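Local coordinates for protein aryl acylamidase (bacterium CSBL00001, PDB 4YJ6) that probably hydrolyses the amide bond of aryl acylamides, as a member of the amidase signature family, at residues E39-G44 with V171-V176; V240-D245 with L256-A261; D320-M325 with P426-C431. All coordinates share one frame; numbering follows the deposited sequence.

Read from the N terminus, the three contacts follow one another in series: each loop closes before the next opens, and none nests or crosses. Contact 1 spans 126 intervening residues and ties helix 27-45 to the turn between helix 165-172 and strand 178-183, the strand at one edge of the large mixed sheet. Contact 2 closes a short loop of ten residues, folding the connection toward strand 270-273 back onto the end of helix 231-241. Contact 3 takes in 100 residues and joins helix 315-339 to the irregular segment before helix 434-439. The centres of the contacts lie 28 to 30 Å apart, with contacts 2 and 3 on opposite sides of the chain's centre.

Contact 1. Residues E39-G44 with V171-V176; sequences EQRDPG and VADGIV
Arg-41 and Asp-173 meet in a buried salt bridge, the arginine presenting its guanidinium side-on. NE reaches Asp-173 OD2 at 2.8 Å, and Arg-41 NH2 gives the straighter bond to Asp-173 OD1 at 2.9 Å. Both nitrogens meet the oxygens from above the carboxylate plane, and the two flat groups are turned 37° against each other. The arginine chain bends at its CG-CD bond (chi3 74°), which swings NE round to the acid. Arg-493 adds a second salt bridge to Asp-173 OD2 and also bonds the backbone O of Arg-41, linking the C-terminal tail to both sides.

The apolar part is small: the CD1 methyl of Ile-175 lies 3.8 Å from Arg-41 CB, at the root of the side chain whose far end makes the ion pair, and Ile-175 also touches Ile-38 and Leu-45 of the same helix.

Among backbone bonds, Gly-174 N returns to Val-171 O at 3.1 Å, with Gly-174 at positive phi. Asp-173 therefore sits at a helix C-terminus, where the helix dipole would probably disfavour its charge and the arginines offset it. The whole is a Schellman motif ending helix 165-172, joined by a bidentate salt bridge to helix 27-45 of the amidase fold.

Contact 2. Residues V240-D245 with L256-A261; sequences VLHGFD and LDFTSA
His-242 turns its CG into the crowded position between its own backbone N and carbonyl carbon (chi1 88°), which points the imidazole at Leu-256 and Phe-258; Phe-258 answers with CG opposite its carbonyl carbon, bringing CE1 over one face of the imidazole. The contact joins the C-terminal end of helix 231-241 to the loop that leads on to strand 270-273 of the amidase fold, and that loop holds an Asx turn, in which Asp-257 OD1 accepts from Thr-259 N.

The polar link is a single bond: Leu-256 N donates to His-242 NE2 at 3.0 Å, nearly straight (168°) although tilted from the ring plane. At the far side of the ring, ND1 bonds Met-238 O, one helical turn back, so both ring nitrogens are engaged and the ring's rotation is fixed. With one nitrogen accepting and the other facing a carbonyl, the histidine is probably neutral, with its proton on ND1. Phe-258 CE1 stands 3.7 Å from His-242 ND1, offset toward the rim; the ring planes are 58° apart, an oblique pairing. With the imidazole gone, as in an alanine here, Leu-256 N and Met-238 O would probably lose their mates and Phe-258 the ring it rests against.

Beyond the ring pair, Phe-258 also packs on Ala-235 and on Ile-471 of helix 467-480. Asp-257 OD1 gathers Thr-259 N at 3.0 Å and Thr-259 OG1 at 2.7 Å, plus Asn-239 ND2 from the helix. Finally, the hydroxyl OG of Ser-260 donates to Asp-257 O at 2.7 Å, sharing that carbonyl with the backbone N of Ser-260.

Contact 3. Residues D320-M325 with P426-C431; sequences DAWCRM and PLIGWC
Ile-428, the residue lying against Trp-322, shares one acceptor with Leu-427: both backbone N atoms bond OD1 of Asp-425, an Asx turn that sets the course of the chain just before a type I beta turn from Ile-428 to Cys-431. That turn is closed by Cys-431 N on Ile-428 O at 2.9 Å, and its isoleucine packs on helix 315-339 of the amidase fold.

The contact itself is apolar and buried. Ile-428 CG1 sits over the six-membered ring of Trp-322 in a CH-pi contact, 3.8 Å from its centroid and 13° off the normal, while CG2 approaches Trp-322 CE3 to 3.7 Å. Trp-322 has CG anti to its backbone N (chi1 -175°), which lays the indole across the isoleucine at about a right angle. Its NE1 points elsewhere and bonds Gly-184 O. A phosphate ion, probably from the crystallisation liquor, lies about 4 Å from this side chain and may mark a pocket.

On the other side of the loop, Trp-430 NE1 donates to Pro-426 O at 3.0 Å, almost straight but from above the carbonyl plane. Back at the helix, Cys-323 SG touches the CG2 methyl of Ile-428 at 4.1 Å.

Contact 1. Residues E39-G44 with V171-V176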
ATOM      1  N   GLU A  39     -16.984 -11.299  -9.421  1.00 16.00           N
ATOM      2  CA  GLU A  39     -18.163 -11.998  -8.936  1.00 19.05           C
ATOM      3  C   GLU A  39     -17.868 -13.452  -8.565  1.00 18.14           C
ATOM      4  O   GLU A  39     -18.472 -13.995  -7.642  1.00 21.70           O
ATOM      5  CB  GLU A  39     -19.297 -11.902  -9.982  1.00 19.47           C
ATOM      6  CG  GLU A  39     -19.774 -10.477 -10.167  1.00 21.76           C
ATOM      7  CD  GLU A  39     -20.348  -9.882  -8.886  1.00 23.89           C
ATOM      8  OE1 GLU A  39     -21.178 -10.547  -8.217  1.00 23.87           O
ATOM      9  OE2 GLU A  39     -19.955  -8.751  -8.534  1.00 24.38           O
ATOM     10  N   GLN A  40     -16.930 -14.066  -9.275  1.00 17.87           N
ATOM     11  CA  GLN A  40     -16.606 -15.470  -9.099  1.00 20.60           C
ATOM     12  C   GLN A  40     -15.639 -15.680  -7.923  1.00 21.16           C
ATOM     13  O   GLN A  40     -15.780 -16.634  -7.157  1.00 22.33           O
ATOM     14  CB  GLN A  40     -15.941 -15.994 -10.365  1.00 21.44           C
ATOM     15  CG  GLN A  40     -15.537 -17.459 -10.260  1.00 29.52           C
ATOM     16  CD  GLN A  40     -14.620 -17.915 -11.381  1.00 33.04           C
ATOM     17  OE1 GLN A  40     -13.843 -17.129 -11.918  1.00 34.12           O
ATOM     18  NE2 GLN A  40     -14.696 -19.201 -11.727  1.00 36.54           N
ATOM     19  N   ARG A  41     -14.675 -14.770  -7.782  1.00 17.57           N
ATOM     20  CA  ARG A  41     -13.496 -15.021  -6.931  1.00 17.56           C
ATOM     21  C   ARG A  41     -13.490 -14.191  -5.645  1.00 20.18           C
ATOM     22  O   ARG A  41     -12.941 -14.615  -4.627  1.00 17.26           O
ATOM     23  CB  ARG A  41     -12.214 -14.748  -7.733  1.00 18.28           C
ATOM     24  CG  ARG A  41     -11.981 -15.726  -8.884  1.00 18.94           C
ATOM     25  CD  ARG A  41     -10.650 -15.507  -9.553  1.00 17.82           C
ATOM     26  NE  ARG A  41      -9.547 -15.994  -8.712  1.00 18.25           N
ATOM     27  CZ  ARG A  41      -9.113 -17.247  -8.706  1.00 20.54           C
ATOM     28  NH1 ARG A  41      -9.653 -18.157  -9.534  1.00 20.48           N
ATOM     29  NH2 ARG A  41      -8.114 -17.593  -7.912  1.00 18.12           N
ATOM     30  N   ASP A  42     -14.150 -13.037  -5.660  1.00 17.17           N
ATOM     31  CA  ASP A  42     -14.115 -12.160  -4.495  1.00 20.10           C
ATOM     32  C   ASP A  42     -14.988 -12.619  -3.339  1.00 20.36           C
ATOM     33  O   ASP A  42     -14.741 -12.231  -2.230  1.00 22.05           O
ATOM     34  CB  ASP A  42     -14.449 -10.700  -4.866  1.00 20.08           C
ATOM     35  CG  ASP A  42     -14.179  -9.729  -3.707  1.00 18.95           C
ATOM     36  OD1 ASP A  42     -13.035  -9.698  -3.243  1.00 24.05           O
ATOM     37  OD2 ASP A  42     -15.108  -9.064  -3.238  1.00 24.21           O
ATOM     38  N   PRO A  43     -16.022 -13.448  -3.581  1.00 22.88           N
ATOM     39  CA  PRO A  43     -16.790 -13.886  -2.404  1.00 22.17           C
ATOM     40  C   PRO A  43     -15.933 -14.447  -1.276  1.00 21.17           C
ATOM     41  O   PRO A  43     -16.211 -14.119  -0.127  1.00 26.57           O
ATOM     42  CB  PRO A  43     -17.720 -14.973  -2.972  1.00 25.79           C
ATOM     43  CG  PRO A  43     -18.024 -14.454  -4.359  1.00 25.43           C
ATOM     44  CD  PRO A  43     -16.675 -13.866  -4.844  1.00 21.24           C
ATOM     45  N   GLY A  44     -14.914 -15.246  -1.573  1.00 22.30           N
ATOM     46  CA  GLY A  44     -14.049 -15.758  -0.523  1.00 24.05           C
ATOM     47  C   GLY A  44     -13.085 -14.711   0.028  1.00 23.85           C
ATOM     48  O   GLY A  44     -12.836 -14.653   1.238  1.00 25.02           O
ATOM     49  N   VAL A 171      -4.984  -8.121  -6.440  1.00 10.97           N
ATOM     50  CA  VAL A 171      -3.824  -8.261  -7.298  1.00 12.39           C
ATOM     51  C   VAL A 171      -3.194  -9.654  -7.128  1.00 13.38           C
ATOM     52  O   VAL A 171      -2.806 -10.265  -8.114  1.00 12.63           O
ATOM     53  CB  VAL A 171      -2.788  -7.139  -7.001  1.00 10.92           C
ATOM     54  CG1 VAL A 171      -1.458  -7.358  -7.779  1.00 11.92           C
ATOM     55  CG2 VAL A 171      -3.455  -5.774  -7.366  1.00 13.04           C
ATOM     56  N   ALA A 172      -3.106 -10.131  -5.886  1.00 10.91           N
ATOM     57  CA  ALA A 172      -2.488 -11.427  -5.627  1.00 13.20           C
ATOM     58  C   ALA A 172      -3.317 -12.576  -6.189  1.00 14.74           C
ATOM     59  O   ALA A 172      -2.759 -13.650  -6.486  1.00 14.75           O
ATOM     60  CB  ALA A 172      -2.250 -11.627  -4.120  1.00 12.48           C
ATOM     61  N   ASP A 173      -4.609 -12.339  -6.362  1.00 15.07           N
ATOM     62  CA  ASP A 173      -5.521 -13.380  -6.864  1.00 15.90           C
ATOM     63  C   ASP A 173      -5.694 -13.248  -8.374  1.00 15.70           C
ATOM     64  O   ASP A 173      -6.480 -13.989  -8.976  1.00 17.31           O
ATOM     65  CB  ASP A 173      -6.872 -13.302  -6.149  1.00 14.93           C
ATOM     66  CG  ASP A 173      -7.649 -14.627  -6.192  1.00 19.76           C
ATOM     67  OD1 ASP A 173      -7.021 -15.677  -6.015  1.00 19.05           O
ATOM     68  OD2 ASP A 173      -8.881 -14.604  -6.405  1.00 17.13           O
ATOM     69  N   GLY A 174      -4.964 -12.319  -9.000  1.00 12.78           N
ATOM     70  CA  GLY A 174      -4.948 -12.231 -10.449  1.00 12.73           C
ATOM     71  C   GLY A 174      -6.103 -11.418 -11.056  1.00 14.85           C
ATOM     72  O   GLY A 174      -6.230 -11.365 -12.280  1.00 13.73           O
ATOM     73  N   ILE A 175      -6.908 -10.773 -10.207  1.00 13.91           N
ATOM     74  CA  ILE A 175      -8.200 -10.225 -10.639  1.00 14.18           C
ATOM     75  C   ILE A 175      -8.031  -8.897 -11.368  1.00 15.77           C
ATOM     76  O   ILE A 175      -8.731  -8.646 -12.337  1.00 14.53           O
ATOM     77  CB  ILE A 175      -9.149 -10.092  -9.455  1.00 12.66           C
ATOM     78  CG1 ILE A 175      -9.513 -11.499  -8.943  1.00 13.86           C
ATOM     79  CG2 ILE A 175     -10.488  -9.355  -9.848  1.00 13.69           C
ATOM     80  CD1 ILE A 175     -10.169 -11.514  -7.592  1.00 14.44           C
ATOM     81  N   VAL A 176      -7.126  -8.043 -10.892  1.00 12.48           N
ATOM     82  CA  VAL A 176      -6.692  -6.882 -11.646  1.00 11.68           C
ATOM     83  C   VAL A 176      -5.159  -6.822 -11.542  1.00 13.65           C
ATOM     84  O   VAL A 176      -4.597  -7.366 -10.581  1.00 13.93           O
ATOM     85  CB  VAL A 176      -7.261  -5.552 -11.111  1.00 13.05           C
ATOM     86  CG1 VAL A 176      -8.792  -5.400 -11.471  1.00 10.73           C
ATOM     87  CG2 VAL A 176      -7.009  -5.424  -9.601  1.00 12.95           C
TER

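Contact 2. Residues V240-D245 with L256-A261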
ATOM      1  N   VAL A 240       2.229   7.319 -14.497  1.00  9.57           N
ATOM      2  CA  VAL A 240       0.967   8.031 -14.448  1.00  8.86           C
ATOM      3  C   VAL A 240       0.787   8.799 -13.137  1.00 11.15           C
ATOM      4  O   VAL A 240       0.344   9.934 -13.151  1.00 10.57           O
ATOM      5  CB  VAL A 240      -0.210   7.035 -14.658  1.00 11.34           C
ATOM      6  CG1 VAL A 240      -1.636   7.697 -14.349  1.00 11.05           C
ATOM      7  CG2 VAL A 240      -0.182   6.521 -16.105  1.00 12.90           C
ATOM      8  N   LEU A 241       1.129   8.171 -12.018  1.00  9.61           N
ATOM      9  CA  LEU A 241       0.771   8.714 -10.698  1.00  8.41           C
ATOM     10  C   LEU A 241       1.659   9.864 -10.297  1.00 10.58           C
ATOM     11  O   LEU A 241       1.184  10.809  -9.656  1.00 11.13           O
ATOM     12  CB  LEU A 241       0.890   7.613  -9.617  1.00  8.69           C
ATOM     13  CG  LEU A 241      -0.237   6.550  -9.699  1.00 10.84           C
ATOM     14  CD1 LEU A 241       0.099   5.378  -8.776  1.00 12.52           C
ATOM     15  CD2 LEU A 241      -1.612   7.163  -9.326  1.00 11.71           C
ATOM     16  N   HIS A 242       2.952   9.802 -10.606  1.00  9.66           N
ATOM     17  CA  HIS A 242       3.860  10.839 -10.088  1.00  9.25           C
ATOM     18  C   HIS A 242       3.647  12.165 -10.823  1.00 11.52           C
ATOM     19  O   HIS A 242       3.085  12.209 -11.936  1.00  9.46           O
ATOM     20  CB  HIS A 242       5.336  10.402 -10.153  1.00 10.99           C
ATOM     21  CG  HIS A 242       6.007  10.734 -11.449  1.00 11.68           C
ATOM     22  ND1 HIS A 242       5.772  10.021 -12.605  1.00 11.84           N
ATOM     23  CD2 HIS A 242       6.930  11.677 -11.762  1.00 12.59           C
ATOM     24  CE1 HIS A 242       6.504  10.528 -13.589  1.00 15.92           C
ATOM     25  NE2 HIS A 242       7.216  11.528 -13.100  1.00 15.90           N
ATOM     26  N   GLY A 243       4.107  13.246 -10.189  1.00 11.25           N
ATOM     27  CA  GLY A 243       4.204  14.529 -10.862  1.00 11.64           C
ATOM     28  C   GLY A 243       3.735  15.708 -10.017  1.00 10.59           C
ATOM     29  O   GLY A 243       3.000  15.562  -9.057  1.00  9.81           O
ATOM     30  N   PHE A 244       4.192  16.879 -10.405  1.00 10.71           N
ATOM     31  CA  PHE A 244       3.944  18.120  -9.674  1.00 11.20           C
ATOM     32  C   PHE A 244       2.447  18.415  -9.499  1.00 11.19           C
ATOM     33  O   PHE A 244       1.650  18.276 -10.439  1.00 12.35           O
ATOM     34  CB  PHE A 244       4.616  19.269 -10.438  1.00 10.86           C
ATOM     35  CG  PHE A 244       4.431  20.607  -9.797  1.00 10.48           C
ATOM     36  CD1 PHE A 244       5.033  20.886  -8.579  1.00 10.82           C
ATOM     37  CD2 PHE A 244       3.667  21.591 -10.423  1.00 12.63           C
ATOM     38  CE1 PHE A 244       4.864  22.131  -7.990  1.00 10.30           C
ATOM     39  CE2 PHE A 244       3.492  22.850  -9.834  1.00 13.55           C
ATOM     40  CZ  PHE A 244       4.100  23.130  -8.635  1.00 11.82           C
ATOM     41  N   ASP A 245       2.084  18.850  -8.293  1.00  9.57           N
ATOM     42  CA  ASP A 245       0.769  19.443  -8.058  1.00 10.96           C
ATOM     43  C   ASP A 245       0.988  20.502  -6.986  1.00 11.10           C
ATOM     44  O   ASP A 245       1.367  20.149  -5.852  1.00 11.49           O
ATOM     45  CB  ASP A 245      -0.197  18.369  -7.556  1.00 10.96           C
ATOM     46  CG  ASP A 245      -1.592  18.905  -7.296  1.00 16.85           C
ATOM     47  OD1 ASP A 245      -1.749  20.114  -7.095  1.00 13.13           O
ATOM     48  OD2 ASP A 245      -2.534  18.102  -7.317  1.00 19.89           O
ATOM     49  N   LEU A 256       9.901  12.098 -14.255  1.00 13.76           N
ATOM     50  CA  LEU A 256      10.776  10.913 -14.390  1.00 12.05           C
ATOM     51  C   LEU A 256      10.144   9.914 -15.339  1.00 13.40           C
ATOM     52  O   LEU A 256       8.937   9.920 -15.559  1.00 16.52           O
ATOM     53  CB  LEU A 256      10.920  10.213 -13.037  1.00 15.26           C
ATOM     54  CG  LEU A 256      11.559  11.022 -11.920  1.00 17.39           C
ATOM     55  CD1 LEU A 256      11.525  10.202 -10.615  1.00 16.65           C
ATOM     56  CD2 LEU A 256      13.004  11.387 -12.305  1.00 16.92           C
ATOM     57  N   ASP A 257      10.965   9.021 -15.888  1.00 13.38           N
ATOM     58  CA  ASP A 257      10.426   7.871 -16.581  1.00 15.68           C
ATOM     59  C   ASP A 257      10.843   6.645 -15.768  1.00 12.50           C
ATOM     60  O   ASP A 257      11.979   6.196 -15.821  1.00 13.63           O
ATOM     61  CB  ASP A 257      10.946   7.795 -18.028  1.00 18.15           C
ATOM     62  CG  ASP A 257      10.557   6.515 -18.726  1.00 19.11           C
ATOM     63  OD1 ASP A 257       9.741   5.757 -18.186  1.00 13.46           O
ATOM     64  OD2 ASP A 257      11.086   6.259 -19.847  1.00 22.28           O
ATOM     65  N   PHE A 258       9.904   6.114 -15.002  1.00 11.73           N
ATOM     66  CA  PHE A 258      10.198   4.993 -14.121  1.00 11.45           C
ATOM     67  C   PHE A 258      10.610   3.752 -14.914  1.00 12.35           C
ATOM     68  O   PHE A 258      11.325   2.888 -14.398  1.00 11.92           O
ATOM     69  CB  PHE A 258       8.942   4.687 -13.281  1.00 12.32           C
ATOM     70  CG  PHE A 258       8.788   5.607 -12.091  1.00 13.31           C
ATOM     71  CD1 PHE A 258       8.412   6.945 -12.260  1.00 12.86           C
ATOM     72  CD2 PHE A 258       9.040   5.127 -10.808  1.00 10.64           C
ATOM     73  CE1 PHE A 258       8.282   7.802 -11.138  1.00 12.32           C
ATOM     74  CE2 PHE A 258       8.886   5.951  -9.677  1.00 11.20           C
ATOM     75  CZ  PHE A 258       8.520   7.307  -9.855  1.00 10.32           C
ATOM     76  N   THR A 259      10.128   3.624 -16.151  1.00 12.43           N
ATOM     77  CA  THR A 259      10.478   2.418 -16.921  1.00 15.25           C
ATOM     78  C   THR A 259      11.947   2.418 -17.331  1.00 13.90           C
ATOM     79  O   THR A 259      12.498   1.373 -17.683  1.00 15.34           O
ATOM     80  CB  THR A 259       9.576   2.223 -18.188  1.00 16.67           C
ATOM     81  OG1 THR A 259       9.858   3.241 -19.146  1.00 16.98           O
ATOM     82  CG2 THR A 259       8.097   2.248 -17.815  1.00 15.35           C
ATOM     83  N   SER A 260      12.583   3.582 -17.297  1.00 14.00           N
ATOM     84  CA  SER A 260      13.969   3.691 -17.722  1.00 16.22           C
ATOM     85  C   SER A 260      14.913   2.946 -16.773  1.00 15.03           C
ATOM     86  O   SER A 260      16.037   2.610 -17.147  1.00 16.87           O
ATOM     87  CB  SER A 260      14.414   5.151 -17.865  1.00 18.12           C
ATOM     88  OG  SER A 260      14.565   5.785 -16.591  1.00 16.63           O
ATOM     89  N   ALA A 261      14.455   2.691 -15.561  1.00 11.99           N
ATOM     90  CA  ALA A 261      15.275   2.030 -14.541  1.00 14.89           C
ATOM     91  C   ALA A 261      15.156   0.503 -14.563  1.00 14.36           C
ATOM     92  O   ALA A 261      15.954  -0.197 -13.916  1.00 14.30           O
ATOM     93  CB  ALA A 261      14.857   2.537 -13.170  1.00 16.29           C
TER

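Contact 3. Residues D320-M325 with P426-C431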
ATOM      1  N   ASP A 320       4.440   3.927  19.606  1.00 13.70           N
ATOM      2  CA  ASP A 320       3.573   4.845  20.348  1.00 14.18           C
ATOM      3  C   ASP A 320       3.555   6.245  19.703  1.00 13.01           C
ATOM      4  O   ASP A 320       2.496   6.868  19.583  1.00 12.79           O
ATOM      5  CB  ASP A 320       4.034   5.002  21.806  1.00 13.96           C
ATOM      6  CG  ASP A 320       3.676   3.810  22.699  1.00 18.18           C
ATOM      7  OD1 ASP A 320       2.870   2.948  22.299  1.00 15.86           O
ATOM      8  OD2 ASP A 320       4.213   3.757  23.837  1.00 16.92           O
ATOM      9  N   ALA A 321       4.721   6.734  19.286  1.00 13.21           N
ATOM     10  CA  ALA A 321       4.801   8.051  18.629  1.00 13.80           C
ATOM     11  C   ALA A 321       4.039   8.020  17.317  1.00 12.73           C
ATOM     12  O   ALA A 321       3.302   8.963  16.988  1.00 11.51           O
ATOM     13  CB  ALA A 321       6.275   8.449  18.361  1.00 13.92           C
ATOM     14  N   TRP A 322       4.213   6.956  16.542  1.00 12.01           N
ATOM     15  CA  TRP A 322       3.418   6.820  15.288  1.00 12.15           C
ATOM     16  C   TRP A 322       1.923   6.859  15.545  1.00 11.39           C
ATOM     17  O   TRP A 322       1.177   7.599  14.877  1.00 11.03           O
ATOM     18  CB  TRP A 322       3.760   5.501  14.589  1.00 10.75           C
ATOM     19  CG  TRP A 322       3.056   5.374  13.221  1.00 11.36           C
ATOM     20  CD1 TRP A 322       3.526   5.824  12.003  1.00 12.60           C
ATOM     21  CD2 TRP A 322       1.799   4.752  12.954  1.00 12.11           C
ATOM     22  NE1 TRP A 322       2.625   5.529  11.020  1.00 10.75           N
ATOM     23  CE2 TRP A 322       1.557   4.869  11.572  1.00 11.18           C
ATOM     24  CE3 TRP A 322       0.829   4.131  13.762  1.00 11.99           C
ATOM     25  CZ2 TRP A 322       0.402   4.377  10.974  1.00 12.44           C
ATOM     26  CZ3 TRP A 322      -0.313   3.646  13.184  1.00 14.90           C
ATOM     27  CH2 TRP A 322      -0.534   3.772  11.788  1.00 13.37           C
ATOM     28  N   CYS A 323       1.469   6.108  16.548  1.00 11.53           N
ATOM     29  CA  CYS A 323       0.042   6.095  16.865  1.00 11.81           C
ATOM     30  C   CYS A 323      -0.464   7.463  17.254  1.00 12.17           C
ATOM     31  O   CYS A 323      -1.556   7.862  16.841  1.00 12.09           O
ATOM     32  CB  CYS A 323      -0.254   5.090  17.998  1.00 12.63           C
ATOM     33  SG  CYS A 323      -0.120   3.350  17.482  1.00 13.10           S
ATOM     34  N   ARG A 324       0.296   8.197  18.068  1.00 12.53           N
ATOM     35  CA  ARG A 324      -0.144   9.535  18.415  1.00 12.93           C
ATOM     36  C   ARG A 324      -0.175  10.460  17.191  1.00 13.44           C
ATOM     37  O   ARG A 324      -1.098  11.259  17.036  1.00 13.89           O
ATOM     38  CB  ARG A 324       0.766  10.137  19.499  1.00 13.64           C
ATOM     39  CG  ARG A 324       0.504   9.550  20.908  1.00 14.42           C
ATOM     40  CD  ARG A 324       1.284  10.324  21.973  1.00 16.03           C
ATOM     41  NE  ARG A 324       2.729  10.136  21.799  1.00 14.74           N
ATOM     42  CZ  ARG A 324       3.464   9.193  22.376  1.00 16.32           C
ATOM     43  NH1 ARG A 324       2.925   8.290  23.230  1.00 15.80           N
ATOM     44  NH2 ARG A 324       4.759   9.127  22.094  1.00 13.02           N
HETATM   45  N   MSE A 325       0.849  10.382  16.333  1.00 13.29           N
HETATM   46  CA  MSE A 325       0.871  11.238  15.145  1.00 15.50           C
HETATM   47  C   MSE A 325      -0.290  10.985  14.195  1.00 15.26           C
HETATM   48  O   MSE A 325      -0.850  11.935  13.649  1.00 15.57           O
HETATM   49  CB  MSE A 325       2.207  11.046  14.413  1.00 14.76           C
HETATM   50  CG  MSE A 325       3.276  11.669  15.196  1.00 15.26           C
HETATM   51 SE   MSE A 325       4.934  11.014  14.413  1.00 44.71          SE
HETATM   52  CE  MSE A 325       4.825  11.758  12.676  1.00 21.03           C
ATOM     53  N   PRO A 426       0.098  -4.539  18.600  1.00 14.79           N
ATOM     54  CA  PRO A 426      -0.519  -5.461  17.655  1.00 13.63           C
ATOM     55  C   PRO A 426      -1.134  -4.746  16.454  1.00 16.06           C
ATOM     56  O   PRO A 426      -1.408  -5.414  15.455  1.00 15.16           O
ATOM     57  CB  PRO A 426      -1.623  -6.125  18.491  1.00 15.42           C
ATOM     58  CG  PRO A 426      -1.991  -5.109  19.480  1.00 16.91           C
ATOM     59  CD  PRO A 426      -0.700  -4.416  19.836  1.00 16.93           C
ATOM     60  N   LEU A 427      -1.329  -3.436  16.548  1.00 14.52           N
ATOM     61  CA  LEU A 427      -1.882  -2.688  15.403  1.00 15.04           C
ATOM     62  C   LEU A 427      -0.801  -2.390  14.380  1.00 16.41           C
ATOM     63  O   LEU A 427      -0.995  -2.572  13.184  1.00 15.01           O
ATOM     64  CB  LEU A 427      -2.496  -1.360  15.852  1.00 14.90           C
ATOM     65  CG  LEU A 427      -3.506  -1.400  17.001  1.00 16.83           C
ATOM     66  CD1 LEU A 427      -4.070   0.008  17.201  1.00 16.90           C
ATOM     67  CD2 LEU A 427      -4.635  -2.412  16.700  1.00 19.00           C
ATOM     68  N   ILE A 428       0.362  -1.930  14.833  1.00 13.32           N
ATOM     69  CA  ILE A 428       1.335  -1.417  13.882  1.00 12.91           C
ATOM     70  C   ILE A 428       2.779  -1.755  14.266  1.00 13.36           C
ATOM     71  O   ILE A 428       3.704  -1.509  13.501  1.00 13.14           O
ATOM     72  CB  ILE A 428       1.194   0.125  13.766  1.00 13.47           C
ATOM     73  CG1 ILE A 428       1.776   0.667  12.458  1.00 14.71           C
ATOM     74  CG2 ILE A 428       1.894   0.817  14.927  1.00 13.92           C
ATOM     75  CD1 ILE A 428       0.981   0.233  11.199  1.00 13.20           C
ATOM     76  N   GLY A 429       2.996  -2.296  15.458  1.00 13.77           N
ATOM     77  CA  GLY A 429       4.376  -2.431  15.949  1.00 13.35           C
ATOM     78  C   GLY A 429       5.295  -3.310  15.123  1.00 13.93           C
ATOM     79  O   GLY A 429       6.525  -3.086  15.102  1.00 14.63           O
ATOM     80  N   TRP A 430       4.716  -4.355  14.518  1.00 12.18           N
ATOM     81  CA  TRP A 430       5.469  -5.299  13.691  1.00 13.77           C
ATOM     82  C   TRP A 430       5.583  -4.802  12.226  1.00 13.58           C
ATOM     83  O   TRP A 430       6.210  -5.451  11.379  1.00 13.50           O
ATOM     84  CB  TRP A 430       4.759  -6.677  13.735  1.00 15.91           C
ATOM     85  CG  TRP A 430       3.253  -6.513  13.533  1.00 15.62           C
ATOM     86  CD1 TRP A 430       2.327  -6.218  14.489  1.00 15.51           C
ATOM     87  CD2 TRP A 430       2.540  -6.570  12.288  1.00 13.03           C
ATOM     88  NE1 TRP A 430       1.077  -6.084  13.913  1.00 14.50           N
ATOM     89  CE2 TRP A 430       1.185  -6.323  12.567  1.00 14.55           C
ATOM     90  CE3 TRP A 430       2.919  -6.839  10.966  1.00 13.58           C
ATOM     91  CZ2 TRP A 430       0.195  -6.288  11.554  1.00 15.10           C
ATOM     92  CZ3 TRP A 430       1.950  -6.826   9.972  1.00 14.98           C
ATOM     93  CH2 TRP A 430       0.605  -6.572  10.275  1.00 15.03           C
ATOM     94  N   CYS A 431       4.964  -3.661  11.926  1.00 12.49           N
ATOM     95  CA  CYS A 431       5.021  -3.115  10.568  1.00 12.43           C
ATOM     96  C   CYS A 431       6.233  -2.184  10.468  1.00 11.77           C
ATOM     97  O   CYS A 431       6.078  -0.951  10.538  1.00 13.60           O
ATOM     98  CB  CYS A 431       3.739  -2.326  10.233  1.00 12.28           C
ATOM     99  SG  CYS A 431       2.222  -3.313  10.508  1.00 13.44           S
TER